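Local atomic coordinates of viral macrophage inflammatory protein 2 (PDB entry 2FHT), a protein that binds a wide range of chemokine receptors, including human CXCR4, and thereby blocks infection by several HIV-1 strains. Residues G39-F42 against R48-C51. Numbering follows the deposited sequence.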
ATOM      1  N   GLY A  39      -4.439   3.158  -5.021  1.00 36.16           N
ATOM      2  CA  GLY A  39      -4.078   2.378  -3.852  1.00 29.04           C
ATOM      3  C   GLY A  39      -2.725   2.591  -3.222  1.00 21.76           C
ATOM      4  O   GLY A  39      -1.914   3.375  -3.681  1.00 22.53           O
ATOM      5  N   VAL A  40      -2.546   1.995  -2.056  1.00 18.73           N
ATOM      6  CA  VAL A  40      -1.267   2.064  -1.365  1.00 16.08           C
ATOM      7  C   VAL A  40      -0.899   0.647  -0.980  1.00 14.57           C
ATOM      8  O   VAL A  40      -1.774  -0.188  -0.768  1.00 16.41           O
ATOM      9  CB  VAL A  40      -1.288   2.962  -0.088  1.00 18.13           C
ATOM     10  CG1 VAL A  40      -1.522   4.442  -0.446  1.00 16.79           C
ATOM     11  CG2 VAL A  40      -2.305   2.470   0.886  1.00 12.73           C
ATOM     12  N   ILE A  41       0.388   0.353  -0.976  1.00 12.57           N
ATOM     13  CA  ILE A  41       0.857  -0.969  -0.598  1.00 16.50           C
ATOM     14  C   ILE A  41       1.559  -0.919   0.764  1.00 16.23           C
ATOM     15  O   ILE A  41       2.500  -0.146   0.951  1.00 18.56           O
ATOM     16  CB  ILE A  41       1.840  -1.536  -1.651  1.00 16.59           C
ATOM     17  CG1 ILE A  41       1.138  -1.663  -3.012  1.00 17.46           C
ATOM     18  CG2 ILE A  41       2.400  -2.870  -1.185  1.00 17.66           C
ATOM     19  CD1 ILE A  41       2.089  -1.867  -4.224  1.00 16.11           C
ATOM     20  N   PHE A  42       1.055  -1.685   1.729  1.00 16.61           N
ATOM     21  CA  PHE A  42       1.686  -1.753   3.041  1.00 17.09           C
ATOM     22  C   PHE A  42       2.703  -2.881   3.027  1.00 18.46           C
ATOM     23  O   PHE A  42       2.467  -3.924   2.415  1.00 23.77           O
ATOM     24  CB  PHE A  42       0.658  -2.002   4.158  1.00 20.00           C
ATOM     25  CG  PHE A  42      -0.186  -0.808   4.477  1.00 23.38           C
ATOM     26  CD1 PHE A  42      -1.498  -0.731   4.028  1.00 19.52           C
ATOM     27  CD2 PHE A  42       0.360   0.287   5.153  1.00 19.27           C
ATOM     28  CE1 PHE A  42      -2.249   0.409   4.248  1.00 20.75           C
ATOM     29  CE2 PHE A  42      -0.382   1.433   5.376  1.00 16.04           C
ATOM     30  CZ  PHE A  42      -1.687   1.504   4.920  1.00 16.08           C
ATOM     31  N   ARG A  48       5.619  -9.281   3.650  1.00 41.98           N
ATOM     32  CA  ARG A  48       4.473  -9.182   2.751  1.00 42.04           C
ATOM     33  C   ARG A  48       4.140  -7.782   2.199  1.00 38.27           C
ATOM     34  O   ARG A  48       4.515  -6.769   2.779  1.00 34.98           O
ATOM     35  CB  ARG A  48       3.241  -9.785   3.437  1.00 43.14           C
ATOM     36  CG  ARG A  48       3.127 -11.302   3.350  1.00 50.98           C
ATOM     37  CD  ARG A  48       4.401 -12.030   3.789  1.00 59.35           C
ATOM     38  NE  ARG A  48       5.485 -11.972   2.808  1.00 66.12           N
ATOM     39  CZ  ARG A  48       5.785 -12.942   1.944  1.00 70.03           C
ATOM     40  NH1 ARG A  48       5.087 -14.073   1.922  1.00 73.24           N
ATOM     41  NH2 ARG A  48       6.775 -12.772   1.080  1.00 70.18           N
ATOM     42  N   GLN A  49       3.509  -7.763   1.021  1.00 37.43           N
ATOM     43  CA  GLN A  49       3.053  -6.542   0.338  1.00 32.86           C
ATOM     44  C   GLN A  49       1.523  -6.602   0.321  1.00 30.84           C
ATOM     45  O   GLN A  49       0.952  -7.463  -0.353  1.00 30.11           O
ATOM     46  CB  GLN A  49       3.550  -6.512  -1.112  1.00 32.14           C
ATOM     47  CG  GLN A  49       4.961  -6.000  -1.293  1.00 38.12           C
ATOM     48  CD  GLN A  49       5.390  -5.967  -2.745  1.00 39.42           C
ATOM     49  OE1 GLN A  49       4.681  -5.449  -3.602  1.00 40.08           O
ATOM     50  NE2 GLN A  49       6.541  -6.569  -3.035  1.00 46.30           N
ATOM     51  N   VAL A  50       0.860  -5.694   1.036  1.00 29.34           N
ATOM     52  CA  VAL A  50      -0.611  -5.692   1.099  1.00 23.78           C
ATOM     53  C   VAL A  50      -1.234  -4.424   0.493  1.00 21.28           C
ATOM     54  O   VAL A  50      -0.899  -3.304   0.865  1.00 20.06           O
ATOM     55  CB  VAL A  50      -1.124  -5.888   2.564  1.00 20.79           C
ATOM     56  CG1 VAL A  50      -2.619  -6.085   2.591  1.00 20.42           C
ATOM     57  CG2 VAL A  50      -0.438  -7.063   3.210  1.00 19.19           C
ATOM     58  N   CYS A  51      -2.144  -4.628  -0.447  1.00 18.33           N
ATOM     59  CA  CYS A  51      -2.856  -3.547  -1.125  1.00 21.47           C
ATOM     60  C   CYS A  51      -3.974  -2.986  -0.274  1.00 24.20           C
ATOM     61  O   CYS A  51      -4.790  -3.749   0.266  1.00 24.88           O
ATOM     62  CB  CYS A  51      -3.464  -4.073  -2.420  1.00 20.20           C
ATOM     63  SG  CYS A  51      -2.329  -3.955  -3.808  1.00 19.21           S
TER
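F42 and V50 face each other as an antiparallel hydrogen-bonded pair of a beta hairpin. F42 N donates to V50 O at 2.7 Å. V50 N returns a bond to F42 O at 2.8 Å. The second bond is the straighter, 172° at the hydrogen, and V50 N lies in the carbonyl plane of F42. In the first, the donor is tilted 18° from the plane of the V50 carbonyl.

Weaker CA-H...O contacts flank these bonds. I41 CA lies 3.3 Å from V50 O, so this oxygen receives both an amide and a CA-H. Q49 CA approaches F42 O in the same way at 3.4 Å. C51 CA makes a third such contact, with V40 O.

I41 and C51 form the neighbouring non-hydrogen-bonded pair. The two branches of I41 serve different partners. CG2, anti to the backbone N, meets Q49 CB at 3.8 Å, and the two side chains cross at a slant. CG1, anti to the carbonyl carbon (chi1 -61°), faces C51 SG in a looser apolar contact at 4.2 Å. That sulfur is bonded to C12 in one of the two disulfides of this CC chemokine.

The side chains of F42 and V50 project from the other face of the sheet. The side chain of F42 packs on V59 and L62 of helix 57-65, as expected of the chemokine fold. V40 joins it there by touching M63.

The chemistry implies a division of labour. Paired amides set the register of strands 39-44 and 49-53. The covalent C51-C12 bond ties strand 49-53 to the N-terminal cysteine region, while the side chains of V40 and F42 pack the opposite face on helix 57-65. The hairpin thus stands between the cysteine region, held by a disulfide, and the helix, held by apolar packing.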